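Long-range contacts in putative metal-dependent hydrolase (Bacillus subtilis, PDB 6KNS), which probably acts as a zinc-dependent hydrolase of the metallo-beta-lactamase fold, with a family resemblance to short-form tRNA 3'-processing endoribonucleases: residues T138-T143 with A193-S198; V157-S162 with I179-F184; V39-A44 with A72-L77; V61-Y66 with L94-H99; V9-C14 with S244-E249. One frame throughout, in Å; residues are numbered along the deposited sequence.

Contact 1. Residues T138-T143 with A193-S198; sequences TIHPVT and AGHMNS. With ZN (zinc ion), chain H.
His140 reaches across to Gly194 and His195 while its far nitrogen holds a zinc ion. Its CB leaves the backbone alongside the other loop; CG stands anti to the backbone N (chi1 -158°), 4.0 Å from Gly194 O, and from there the ring comes nearer to that loop. ND1 donates to the carbonyl of Gly194, ND1 to O 2.8 Å, with the oxygen close to the ring plane but the N-H bent to 137°. CE1 points at the ring of His195, CE1 to CE1 3.7 Å, in an offset edge-to-face pair with planes at 61°. CD2 flanks the metal, NE2 at the tip binds zinc at 2.3 Å, and Pro141 CD lies over one ring face, offset toward the rim. With ND1 engaged as a donor, NE2 keeps its lone pair for the metal, which suits histidine to the place. Gly194 has a positive phi, and a CB there would collide with His140 ND1 and Pro141 CD. His195 ND1 is hydrogen-bonded to Glu181, and His65, His67 and Asp161 complete the zinc site. The contact joins the loop between strands 131-137 and 145-150 to the one leading into helix 198-208.

Contact 2. Residues V157-S162 with I179-F184; sequences VYTADS and ISECNF. With ZN (zinc ion), chain H; ZN (zinc ion), chain G.
Strands 155-158 and 177-181 run parallel here, Tyr158 pairing with Ile179, and Ile179 is gripped through both backbone polar atoms: its N donates to Val157 O and its O accepts from Thr159 N. On the sheet face shared by Tyr158 and Ile179, CD1 of the tyrosine meets methyl CG2 of the isoleucine at 4.1 Å. Beyond the Tyr158-Ile179 pair, Thr159 takes over with its side chain. Its OG1 sits between the backbone N and carbonyl carbon (chi1 64°), accepts from Glu181 N at 3.0 Å in a nearly straight bond of 171°, and donates to Ala160 O; a hydroxyl can do both. Glu181 answers from the other strand: its CB lies 3.3 Å from Ala160 O, and OE2 receives Ser162 N at 3.0 Å from above the carboxylate plane. Both its oxygens have further partners, OE2 in His195 ND1 and OE1 in Met196 N. The turn thus held presents Asp161, whose OD2 lies 2.4 Å from one zinc and 2.2 Å from the other. A single carboxylate oxygen bridging two metals in the loop that follows a core strand is characteristic of the dinuclear site of the metallo-beta-lactamase fold.

Contact 3. Residues V39-A44 with A72-L77; sequences VDCGSA and ADIGPL
The loop that follows strand 35-39 meets the start of helix 74-86 with Gly42 and Ala72 closest, their CA atoms 4.8 Å apart, and the one direct hydrogen bond runs from Asp73 N to Cys41 O at 2.9 Å, bent to 152°. Asp73 is the residue just before the helix. The side chain of Cys41 points at the helix start: CB meets Ile74 CD1 at 3.9 Å, and SG, anti to the backbone N (chi1 -169°), lies 3.8 Å from Asp73 CB. A small, weakly polar thiol suits this buried seam, where the end of Ile74, CD1, reaches its CB and SG. Asp73 also sends its CB to within 3.3 Å of Gly42 O, while its carboxylate extends past the glycine toward Ala44. A water joins the two segments there, accepting from Ala44 N at 2.9 Å and donating to Asp73 OD1 at 2.8 Å. OD2 accepts from Leu46 N in the first turn of helix 45-49, so the aspartate links the starts of two helices, and OD1 is also hydrogen-bonded to Ser43 OG of the second subunit. The reciprocal bond joins this chain's Ser43 to Asp73 of that subunit. The arrangement therefore belongs to the dimer interface of this metallo-beta-lactamase-fold protein, and Gly42 lies close to the zinc ligands His70 and Asp69.

Contact 4. Residues V61-Y66 with L94-H99; sequences VILSHY and LPIYGH. With ZN (zinc ion), chain H.
Val61 fits between Leu94 and Ile96 of the parallel strand beside it, its two methyls going to different partners: CG2, anti to the carbonyl carbon, meets Leu94 CD2 at 4.0 Å, and CG1, anti to the backbone N (chi1 177°), meets Ile96 CG2 at 4.1 Å. The same Ile96 methyl is also touched by Leu63 CD1, so it fills the notch between Val61 and Leu63. Branched aliphatic residues suit this face because their short, forked ends interlock. On the other face Ile62 CG1 rests against Tyr97 CB at 3.9 Å while the tyrosine ring leads away. The backbones are joined by Val61 N to Pro95 O, Tyr97 N to Val61 O and Leu63 N to Tyr97 O. Farther along, the strands give way to aromatic packing. Tyr66 passes Gly98, where a CB would clash with its hydroxyl, and OH donates to His99 O at 2.7 Å. CE2 of the same ring lies over a face of the His99 imidazole, 3.4 Å from NE2, with the planes at 59°. Two waters also link the segments here, one from Leu63 O to His99 N, the other between Tyr66 N and His99 NE2. His65 donates from ND1 to Ser64 OG and binds zinc through NE2 at 2.3 Å. Helix 74-86 covers Val61 and Leu94 through Leu77, helix 103-107 packs on Tyr66, and strand 115-119 flanks strand 94-98.

Contact 5. Residues V9-C14 with S244-E249; sequences VTVIGC and SGFVWE
Val9 and Trp248 form a hydrogen-bonded pair of an antiparallel beta arrangement that places the C-terminal strand 247-249 at the edge of a mixed sheet, beside strand 7-13. Val9 N meets Trp248 O and Trp248 N meets Val9 O, each at 2.8 Å, and the pairing goes on past the short strand with Val11 N to Phe246 O and Gly245 N to Val11 O. The tightly packed side holds the large apolar groups. Val9 CG2 touches Trp248 CE3 at 4.0 Å, and Val11 CG2 lies 3.9 Å from Phe246 CB. Phe246 has CG anti to its backbone N (chi1 -179°), with CD1 4.0 Å from Val11 CG2. Phe246 and Val11 also pack on Leu214 of strand 212-216 in the other sheet; bulky hydrophobic residues suit this layer between the sheets. The other face is looser: Thr10 and Val247 form a non-hydrogen-bonded pair, but Val247 is exposed and only lightly covered by strand 7-13. A beta-branched threonine suits the extended backbone, and its CG2 and OG1 lie against Val247 CG2. At the far end Ile12 and Gly13 both face Gly27, making a classic beta bulge in strand 7-13. There Ser244 OG donates to Ile12 O at 2.8 Å, from 46° above the carbonyl plane, and accepts from a water that also meets Cys14 N in a weak bond.

Overall arrangement
Contacts 3, 4 and 5 involve one mixed sheet and contact 2 the other, the two-layered core of the metallo-beta-lactamase fold. Along the chain contacts 3 and 4 interleave, contact 2 nests within contact 1, and contact 5 encloses all of them by bringing the two chain ends together. Contacts 1 and 2, with centres 8 Å apart, and contact 4, 17 to 19 Å from them, converge on the same zinc ion, which thus draws ligands from both halves. Contact 3 adds no ligand to this zinc, but its Asp40 is hydrogen-bonded to Ser64 N of contact 4 and Tyr158 OH of contact 2. Contact 5, centred 14 Å from contact 2, meets it through Val9 and Ile179 between the sheets.

Contact 1. Residues T138-T143 with A193-S198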
# COMPACT_ATOMS: atom_id res chain seq x y z
N THR A 138 13.40 3.09 -20.31
CA THR A 138 14.50 2.52 -19.53
C THR A 138 14.77 1.06 -19.96
O THR A 138 14.00 0.47 -20.70
CB THR A 138 14.22 2.61 -18.03
OG1 THR A 138 13.07 1.82 -17.68
CG2 THR A 138 13.97 4.10 -17.61
N ILE A 139 15.86 0.49 -19.48
CA ILE A 139 16.13 -0.91 -19.69
C ILE A 139 15.67 -1.58 -18.42
O ILE A 139 16.29 -1.45 -17.37
CB ILE A 139 17.60 -1.18 -19.95
CG1 ILE A 139 18.13 -0.23 -21.04
CG2 ILE A 139 17.78 -2.66 -20.32
CD1 ILE A 139 19.46 -0.70 -21.68
N HIS A 140 14.52 -2.26 -18.49
CA HIS A 140 13.88 -2.82 -17.31
C HIS A 140 13.01 -4.03 -17.72
O HIS A 140 12.63 -4.14 -18.86
CB HIS A 140 13.04 -1.72 -16.65
CG HIS A 140 12.75 -1.96 -15.22
ND1 HIS A 140 13.75 -2.21 -14.31
CD2 HIS A 140 11.58 -2.01 -14.53
CE1 HIS A 140 13.21 -2.39 -13.11
NE2 HIS A 140 11.90 -2.28 -13.23
N PRO A 141 12.76 -4.98 -16.80
CA PRO A 141 12.00 -6.14 -17.28
C PRO A 141 10.56 -5.89 -17.68
O PRO A 141 9.96 -6.78 -18.22
CB PRO A 141 12.04 -7.13 -16.08
CG PRO A 141 12.97 -6.55 -15.08
CD PRO A 141 13.27 -5.14 -15.43
N VAL A 142 9.97 -4.74 -17.34
CA VAL A 142 8.71 -4.29 -17.93
C VAL A 142 8.94 -2.91 -18.51
O VAL A 142 9.90 -2.23 -18.16
CB VAL A 142 7.51 -4.24 -16.94
CG1 VAL A 142 7.14 -5.67 -16.43
CG2 VAL A 142 7.76 -3.26 -15.76
N THR A 143 8.05 -2.48 -19.40
CA THR A 143 8.11 -1.17 -19.99
C THR A 143 8.15 -0.12 -18.90
O THR A 143 7.36 -0.14 -17.95
CB THR A 143 6.86 -0.93 -20.87
OG1 THR A 143 6.82 -1.96 -21.84
CG2 THR A 143 6.91 0.40 -21.59
N ALA A 193 18.66 -7.71 -13.13
CA ALA A 193 17.42 -7.25 -12.49
C ALA A 193 16.86 -5.95 -13.07
O ALA A 193 15.83 -5.47 -12.60
CB ALA A 193 17.64 -7.08 -10.96
N GLY A 194 17.53 -5.35 -14.05
CA GLY A 194 17.07 -4.06 -14.57
C GLY A 194 17.25 -2.89 -13.61
O GLY A 194 16.42 -1.97 -13.56
N HIS A 195 18.35 -2.93 -12.86
CA HIS A 195 18.69 -1.88 -11.89
C HIS A 195 20.12 -1.38 -12.04
O HIS A 195 20.94 -1.96 -12.75
CB HIS A 195 18.47 -2.37 -10.46
CG HIS A 195 17.04 -2.65 -10.12
ND1 HIS A 195 16.04 -1.70 -10.25
CD2 HIS A 195 16.45 -3.76 -9.64
CE1 HIS A 195 14.89 -2.23 -9.85
NE2 HIS A 195 15.11 -3.49 -9.51
N MET A 196 20.41 -0.29 -11.36
CA MET A 196 21.76 0.30 -11.36
C MET A 196 22.43 0.23 -9.99
O MET A 196 21.78 0.04 -8.97
CB MET A 196 21.67 1.76 -11.81
CG MET A 196 21.61 1.89 -13.35
SD MET A 196 21.72 3.59 -13.91
CE MET A 196 20.12 4.23 -13.37
N ASN A 197 23.76 0.39 -9.99
CA ASN A 197 24.50 0.57 -8.76
C ASN A 197 24.98 2.02 -8.58
O ASN A 197 24.75 2.92 -9.40
CB ASN A 197 25.67 -0.45 -8.64
CG ASN A 197 26.80 -0.22 -9.67
OD1 ASN A 197 26.98 0.87 -10.24
ND2 ASN A 197 27.58 -1.25 -9.88
N SER A 198 25.64 2.23 -7.46
CA SER A 198 26.18 3.51 -7.06
C SER A 198 27.12 4.14 -8.08
O SER A 198 27.02 5.34 -8.34
CB SER A 198 26.88 3.35 -5.68
OG SER A 198 27.74 2.19 -5.70
ZN ZN H . 10.47 -1.91 -11.52

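Contact 2. Residues V157-S162 with I179-F184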
# COMPACT_ATOMS: atom_id res chain seq x y z
N VAL A 157 15.36 15.32 -12.94
CA VAL A 157 15.31 14.09 -13.72
C VAL A 157 15.15 12.94 -12.73
O VAL A 157 15.86 12.86 -11.73
CB VAL A 157 16.58 13.90 -14.59
CG1 VAL A 157 16.62 12.50 -15.21
CG2 VAL A 157 16.66 14.97 -15.68
N TYR A 158 14.19 12.08 -13.03
CA TYR A 158 13.89 10.86 -12.29
C TYR A 158 14.15 9.70 -13.23
O TYR A 158 13.53 9.62 -14.28
CB TYR A 158 12.41 10.87 -11.90
CG TYR A 158 11.88 9.63 -11.25
CD1 TYR A 158 12.56 9.02 -10.20
CD2 TYR A 158 10.65 9.08 -11.66
CE1 TYR A 158 12.03 7.88 -9.55
CE2 TYR A 158 10.11 7.94 -11.03
CZ TYR A 158 10.80 7.35 -9.98
OH TYR A 158 10.29 6.25 -9.36
N THR A 159 15.08 8.82 -12.89
CA THR A 159 15.41 7.68 -13.74
C THR A 159 14.33 6.60 -13.75
O THR A 159 14.39 5.69 -14.56
CB THR A 159 16.71 6.96 -13.27
OG1 THR A 159 16.49 6.39 -11.96
CG2 THR A 159 17.90 7.90 -13.22
N ALA A 160 13.35 6.67 -12.84
CA ALA A 160 12.53 5.51 -12.58
C ALA A 160 13.49 4.32 -12.38
O ALA A 160 14.59 4.48 -11.81
CB ALA A 160 11.52 5.27 -13.70
N ASP A 161 13.09 3.14 -12.84
CA ASP A 161 13.91 1.95 -12.70
C ASP A 161 14.61 1.65 -13.99
O ASP A 161 13.96 1.61 -15.04
CB ASP A 161 13.04 0.74 -12.42
CG ASP A 161 12.45 0.75 -11.03
OD1 ASP A 161 12.44 1.79 -10.30
OD2 ASP A 161 12.01 -0.33 -10.67
N SER A 162 15.90 1.36 -13.93
CA SER A 162 16.65 0.99 -15.14
C SER A 162 17.99 0.38 -14.79
O SER A 162 18.58 0.71 -13.75
CB SER A 162 16.89 2.24 -15.97
OG SER A 162 17.41 1.94 -17.25
N ILE A 179 17.43 12.38 -9.63
CA ILE A 179 16.98 11.30 -8.78
C ILE A 179 17.17 9.96 -9.52
O ILE A 179 16.48 9.66 -10.47
CB ILE A 179 15.53 11.49 -8.38
CG1 ILE A 179 15.32 12.90 -7.79
CG2 ILE A 179 15.16 10.37 -7.38
CD1 ILE A 179 13.82 13.23 -7.45
N SER A 180 18.14 9.17 -9.05
CA SER A 180 18.53 7.93 -9.67
C SER A 180 18.25 6.79 -8.74
O SER A 180 18.59 6.83 -7.57
CB SER A 180 20.02 7.90 -9.99
OG SER A 180 20.33 6.69 -10.66
N GLU A 181 17.65 5.77 -9.31
CA GLU A 181 17.54 4.50 -8.66
C GLU A 181 18.98 4.04 -8.34
O GLU A 181 19.94 4.41 -9.04
CB GLU A 181 16.75 3.52 -9.53
CG GLU A 181 17.49 2.84 -10.67
CD GLU A 181 17.46 1.32 -10.50
OE1 GLU A 181 18.35 0.77 -9.78
OE2 GLU A 181 16.53 0.68 -11.05
N CYS A 182 19.12 3.30 -7.26
CA CYS A 182 20.39 2.79 -6.87
C CYS A 182 20.18 1.55 -6.03
O CYS A 182 20.51 1.53 -4.86
CB CYS A 182 21.11 3.88 -6.08
SG CYS A 182 22.82 3.54 -5.69
N ASN A 183 19.65 0.50 -6.63
CA ASN A 183 19.24 -0.67 -5.88
C ASN A 183 20.42 -1.58 -5.51
O ASN A 183 20.23 -2.48 -4.71
CB ASN A 183 18.20 -1.47 -6.70
CG ASN A 183 17.15 -2.15 -5.81
OD1 ASN A 183 17.45 -2.69 -4.73
ND2 ASN A 183 15.92 -2.10 -6.23
N PHE A 184 21.60 -1.36 -6.10
CA PHE A 184 22.79 -2.21 -5.89
C PHE A 184 24.04 -1.44 -5.50
O PHE A 184 24.16 -0.27 -5.85
CB PHE A 184 23.07 -3.04 -7.16
CG PHE A 184 22.08 -4.14 -7.39
CD1 PHE A 184 22.35 -5.41 -6.97
CD2 PHE A 184 20.88 -3.89 -8.00
CE1 PHE A 184 21.41 -6.45 -7.18
CE2 PHE A 184 19.93 -4.90 -8.19
CZ PHE A 184 20.20 -6.17 -7.80
ZN ZN H . 10.47 -1.91 -11.52
ZN ZN G . 10.84 -0.42 -8.75

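Contact 3. Residues V39-A44 with A72-L77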
# COMPACT_ATOMS: atom_id res chain seq x y z
N VAL A 39 4.48 11.54 -8.38
CA VAL A 39 5.21 10.72 -9.31
C VAL A 39 5.43 9.36 -8.64
O VAL A 39 6.17 9.25 -7.66
CB VAL A 39 6.55 11.38 -9.69
CG1 VAL A 39 7.41 10.44 -10.56
CG2 VAL A 39 6.30 12.72 -10.41
N ASP A 40 4.75 8.35 -9.20
CA ASP A 40 4.67 6.99 -8.65
C ASP A 40 3.90 6.95 -7.36
O ASP A 40 3.82 7.96 -6.62
CB ASP A 40 6.05 6.28 -8.59
CG ASP A 40 6.56 5.90 -9.98
OD1 ASP A 40 5.78 5.98 -10.95
OD2 ASP A 40 7.73 5.54 -10.14
N CYS A 41 3.34 5.77 -7.07
CA CYS A 41 2.35 5.63 -6.02
C CYS A 41 2.41 4.21 -5.42
O CYS A 41 1.46 3.42 -5.49
CB CYS A 41 0.96 5.94 -6.61
SG CYS A 41 -0.35 6.10 -5.38
N GLY A 42 3.54 3.90 -4.82
CA GLY A 42 3.84 2.56 -4.35
C GLY A 42 3.30 2.26 -2.96
O GLY A 42 2.34 2.90 -2.50
N SER A 43 3.92 1.28 -2.30
CA SER A 43 3.43 0.75 -0.99
C SER A 43 3.59 1.77 0.14
O SER A 43 4.67 2.33 0.33
CB SER A 43 4.18 -0.54 -0.64
OG SER A 43 3.58 -1.25 0.43
N ALA A 44 2.51 2.01 0.89
CA ALA A 44 2.49 2.97 1.99
C ALA A 44 2.70 4.43 1.55
O ALA A 44 2.86 5.32 2.41
CB ALA A 44 3.50 2.59 3.13
N ALA A 72 1.09 0.17 -6.09
CA ALA A 72 0.28 -0.54 -5.10
C ALA A 72 -0.80 0.32 -4.50
O ALA A 72 -1.85 -0.21 -4.19
CB ALA A 72 1.16 -1.21 -3.96
N ASP A 73 -0.55 1.62 -4.30
CA ASP A 73 -1.55 2.49 -3.68
C ASP A 73 -2.55 3.19 -4.65
O ASP A 73 -3.37 4.01 -4.20
CB ASP A 73 -0.94 3.49 -2.70
CG ASP A 73 -0.91 2.99 -1.24
OD1 ASP A 73 -1.57 1.96 -0.89
OD2 ASP A 73 -0.21 3.68 -0.43
N ILE A 74 -2.56 2.82 -5.92
CA ILE A 74 -3.55 3.41 -6.86
C ILE A 74 -5.01 3.05 -6.52
O ILE A 74 -5.92 3.92 -6.52
CB ILE A 74 -3.23 3.03 -8.30
CG1 ILE A 74 -1.91 3.71 -8.73
CG2 ILE A 74 -4.40 3.49 -9.27
CD1 ILE A 74 -2.11 5.21 -8.88
N GLY A 75 -5.26 1.79 -6.21
CA GLY A 75 -6.60 1.38 -5.81
C GLY A 75 -7.11 2.16 -4.62
O GLY A 75 -8.17 2.80 -4.68
N PRO A 76 -6.35 2.14 -3.52
CA PRO A 76 -6.74 2.94 -2.37
C PRO A 76 -6.89 4.43 -2.72
O PRO A 76 -7.76 5.09 -2.18
CB PRO A 76 -5.61 2.70 -1.37
CG PRO A 76 -5.06 1.35 -1.74
CD PRO A 76 -5.17 1.29 -3.24
N LEU A 77 -6.11 4.94 -3.67
CA LEU A 77 -6.28 6.34 -4.08
C LEU A 77 -7.63 6.56 -4.77
O LEU A 77 -8.28 7.59 -4.56
CB LEU A 77 -5.14 6.82 -4.96
CG LEU A 77 -5.25 8.24 -5.48
CD1 LEU A 77 -5.40 9.27 -4.34
CD2 LEU A 77 -4.04 8.51 -6.36
O HOH W 1 0.22 0.29 0.50

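Contact 4. Residues V61-Y66 with L94-H99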
# COMPACT_ATOMS: atom_id res chain seq x y z
N VAL A 61 -1.38 12.49 -10.91
CA VAL A 61 -0.45 11.43 -10.64
C VAL A 61 0.17 11.02 -11.98
O VAL A 61 -0.50 11.07 -13.00
CB VAL A 61 -1.16 10.22 -10.03
CG1 VAL A 61 -0.17 9.05 -9.80
CG2 VAL A 61 -1.87 10.60 -8.72
N ILE A 62 1.44 10.63 -11.96
CA ILE A 62 2.08 10.02 -13.13
C ILE A 62 2.90 8.83 -12.67
O ILE A 62 3.56 8.89 -11.61
CB ILE A 62 2.95 11.03 -13.94
CG1 ILE A 62 3.57 10.36 -15.17
CG2 ILE A 62 4.10 11.58 -13.11
CD1 ILE A 62 4.02 11.40 -16.22
N LEU A 63 2.82 7.76 -13.46
CA LEU A 63 3.38 6.46 -13.16
C LEU A 63 4.46 6.06 -14.17
O LEU A 63 4.23 6.06 -15.36
CB LEU A 63 2.26 5.42 -13.24
CG LEU A 63 1.11 5.67 -12.28
CD1 LEU A 63 0.06 4.55 -12.48
CD2 LEU A 63 1.60 5.73 -10.78
N SER A 64 5.67 5.77 -13.67
CA SER A 64 6.79 5.42 -14.55
C SER A 64 6.56 4.03 -15.18
O SER A 64 6.93 3.81 -16.34
CB SER A 64 8.10 5.38 -13.78
OG SER A 64 7.99 4.47 -12.68
N HIS A 65 5.99 3.12 -14.41
CA HIS A 65 5.74 1.76 -14.85
C HIS A 65 4.83 1.04 -13.86
O HIS A 65 4.49 1.59 -12.81
CB HIS A 65 7.04 0.99 -15.08
CG HIS A 65 7.85 0.65 -13.85
ND1 HIS A 65 8.40 1.60 -13.02
CD2 HIS A 65 8.30 -0.55 -13.40
CE1 HIS A 65 9.13 0.99 -12.09
NE2 HIS A 65 9.08 -0.32 -12.30
N TYR A 66 4.43 -0.18 -14.20
CA TYR A 66 3.38 -0.84 -13.46
C TYR A 66 3.82 -1.98 -12.54
O TYR A 66 3.00 -2.80 -12.13
CB TYR A 66 2.33 -1.34 -14.45
CG TYR A 66 1.68 -0.22 -15.29
CD1 TYR A 66 0.77 0.65 -14.71
CD2 TYR A 66 1.95 -0.07 -16.62
CE1 TYR A 66 0.16 1.63 -15.43
CE2 TYR A 66 1.31 0.95 -17.38
CZ TYR A 66 0.43 1.81 -16.76
OH TYR A 66 -0.25 2.81 -17.41
N LEU A 94 -9.42 13.12 -10.80
CA LEU A 94 -7.97 13.21 -10.69
C LEU A 94 -7.41 12.48 -11.91
O LEU A 94 -7.71 11.31 -12.09
CB LEU A 94 -7.51 12.52 -9.43
CG LEU A 94 -6.01 12.31 -9.28
CD1 LEU A 94 -5.31 13.70 -9.10
CD2 LEU A 94 -5.74 11.35 -8.12
N PRO A 95 -6.60 13.18 -12.74
CA PRO A 95 -5.96 12.49 -13.87
C PRO A 95 -4.78 11.63 -13.36
O PRO A 95 -3.99 12.08 -12.52
CB PRO A 95 -5.50 13.63 -14.81
CG PRO A 95 -5.45 14.92 -13.92
CD PRO A 95 -6.47 14.65 -12.79
N ILE A 96 -4.72 10.39 -13.84
CA ILE A 96 -3.58 9.52 -13.60
C ILE A 96 -2.96 9.18 -14.96
O ILE A 96 -3.58 8.48 -15.76
CB ILE A 96 -3.96 8.23 -12.87
CG1 ILE A 96 -4.70 8.54 -11.57
CG2 ILE A 96 -2.68 7.40 -12.54
CD1 ILE A 96 -5.19 7.30 -10.84
N TYR A 97 -1.78 9.74 -15.21
CA TYR A 97 -0.99 9.54 -16.43
C TYR A 97 -0.15 8.25 -16.33
O TYR A 97 0.51 8.01 -15.33
CB TYR A 97 -0.03 10.73 -16.65
CG TYR A 97 -0.76 12.02 -16.96
CD1 TYR A 97 -1.16 12.30 -18.24
CD2 TYR A 97 -1.13 12.90 -15.95
CE1 TYR A 97 -1.87 13.45 -18.56
CE2 TYR A 97 -1.87 14.08 -16.25
CZ TYR A 97 -2.23 14.32 -17.55
OH TYR A 97 -2.93 15.40 -17.93
N GLY A 98 -0.15 7.46 -17.39
CA GLY A 98 0.66 6.24 -17.44
C GLY A 98 0.89 5.83 -18.88
O GLY A 98 0.26 6.36 -19.77
N HIS A 99 1.80 4.89 -19.13
CA HIS A 99 2.03 4.50 -20.52
C HIS A 99 0.98 3.47 -20.87
O HIS A 99 0.41 2.87 -19.98
CB HIS A 99 3.46 3.96 -20.73
CG HIS A 99 3.70 2.61 -20.15
ND1 HIS A 99 3.31 1.46 -20.80
CD2 HIS A 99 4.35 2.21 -19.03
CE1 HIS A 99 3.67 0.41 -20.07
NE2 HIS A 99 4.31 0.84 -19.00
ZN ZN H . 10.47 -1.91 -11.52
O HOH W 2 2.88 3.78 -16.68
O HOH W 3 5.13 -1.27 -16.87

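Contact 5. Residues V9-C14 with S244-E249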
# COMPACT_ATOMS: atom_id res chain seq x y z
N VAL A 9 10.32 19.33 -4.25
CA VAL A 9 10.21 17.91 -4.39
C VAL A 9 10.34 17.29 -3.00
O VAL A 9 11.32 17.56 -2.30
CB VAL A 9 11.30 17.32 -5.30
CG1 VAL A 9 11.17 15.77 -5.37
CG2 VAL A 9 11.27 17.97 -6.74
N THR A 10 9.34 16.49 -2.59
CA THR A 10 9.39 15.80 -1.29
C THR A 10 9.37 14.29 -1.52
O THR A 10 8.44 13.78 -2.17
CB THR A 10 8.21 16.15 -0.39
OG1 THR A 10 8.11 17.57 -0.26
CG2 THR A 10 8.36 15.48 1.04
N VAL A 11 10.38 13.58 -1.03
CA VAL A 11 10.36 12.12 -1.18
C VAL A 11 9.30 11.56 -0.24
O VAL A 11 9.27 11.89 0.92
CB VAL A 11 11.73 11.50 -0.87
CG1 VAL A 11 11.66 9.98 -0.95
CG2 VAL A 11 12.81 12.07 -1.82
N ILE A 12 8.38 10.76 -0.77
CA ILE A 12 7.31 10.18 0.04
C ILE A 12 7.70 8.78 0.40
O ILE A 12 7.49 8.35 1.53
CB ILE A 12 5.97 10.18 -0.66
CG1 ILE A 12 5.63 11.60 -1.12
CG2 ILE A 12 4.87 9.64 0.29
CD1 ILE A 12 5.51 12.62 -0.00
N GLY A 13 8.31 8.06 -0.54
CA GLY A 13 8.83 6.72 -0.20
C GLY A 13 9.94 6.35 -1.17
O GLY A 13 9.95 6.80 -2.31
N CYS A 14 10.86 5.54 -0.72
CA CYS A 14 12.12 5.41 -1.44
C CYS A 14 12.74 4.01 -1.48
O CYS A 14 13.83 3.85 -2.07
CB CYS A 14 13.13 6.41 -0.88
SG CYS A 14 13.49 6.06 0.80
N SER A 244 11.93 9.08 3.34
CA SER A 244 10.62 9.77 3.38
C SER A 244 10.85 11.09 4.08
O SER A 244 11.54 11.13 5.08
CB SER A 244 9.53 8.97 4.15
OG SER A 244 9.27 7.71 3.53
N GLY A 245 10.33 12.17 3.53
CA GLY A 245 10.50 13.49 4.12
C GLY A 245 11.64 14.32 3.56
O GLY A 245 11.74 15.53 3.82
N PHE A 246 12.54 13.67 2.84
CA PHE A 246 13.60 14.42 2.19
C PHE A 246 13.01 15.51 1.27
O PHE A 246 12.18 15.21 0.42
CB PHE A 246 14.49 13.48 1.36
CG PHE A 246 15.64 14.19 0.68
CD1 PHE A 246 15.47 14.77 -0.57
CD2 PHE A 246 16.88 14.26 1.30
CE1 PHE A 246 16.50 15.42 -1.19
CE2 PHE A 246 17.95 14.92 0.67
CZ PHE A 246 17.76 15.50 -0.56
N VAL A 247 13.49 16.75 1.40
CA VAL A 247 12.95 17.86 0.64
C VAL A 247 14.08 18.45 -0.19
O VAL A 247 15.15 18.73 0.32
CB VAL A 247 12.29 18.96 1.56
CG1 VAL A 247 12.07 20.25 0.83
CG2 VAL A 247 10.94 18.45 2.20
N TRP A 248 13.82 18.60 -1.48
CA TRP A 248 14.67 19.40 -2.37
C TRP A 248 13.85 20.57 -2.86
O TRP A 248 12.71 20.39 -3.29
CB TRP A 248 15.12 18.60 -3.59
CG TRP A 248 16.01 19.38 -4.50
CD1 TRP A 248 17.37 19.50 -4.41
CD2 TRP A 248 15.62 20.16 -5.64
NE1 TRP A 248 17.84 20.28 -5.43
CE2 TRP A 248 16.79 20.70 -6.19
CE3 TRP A 248 14.39 20.44 -6.25
CZ2 TRP A 248 16.78 21.49 -7.33
CZ3 TRP A 248 14.39 21.24 -7.39
CH2 TRP A 248 15.58 21.76 -7.90
N GLU A 249 14.42 21.76 -2.84
CA GLU A 249 13.69 22.92 -3.32
C GLU A 249 14.63 23.88 -4.04
O GLU A 249 15.74 24.15 -3.58
CB GLU A 249 12.95 23.57 -2.15
CG GLU A 249 12.02 24.70 -2.57
CD GLU A 249 10.93 24.99 -1.54
OE1 GLU A 249 11.05 24.55 -0.38
OE2 GLU A 249 9.94 25.65 -1.90
O HOH W 4 10.44 5.40 2.59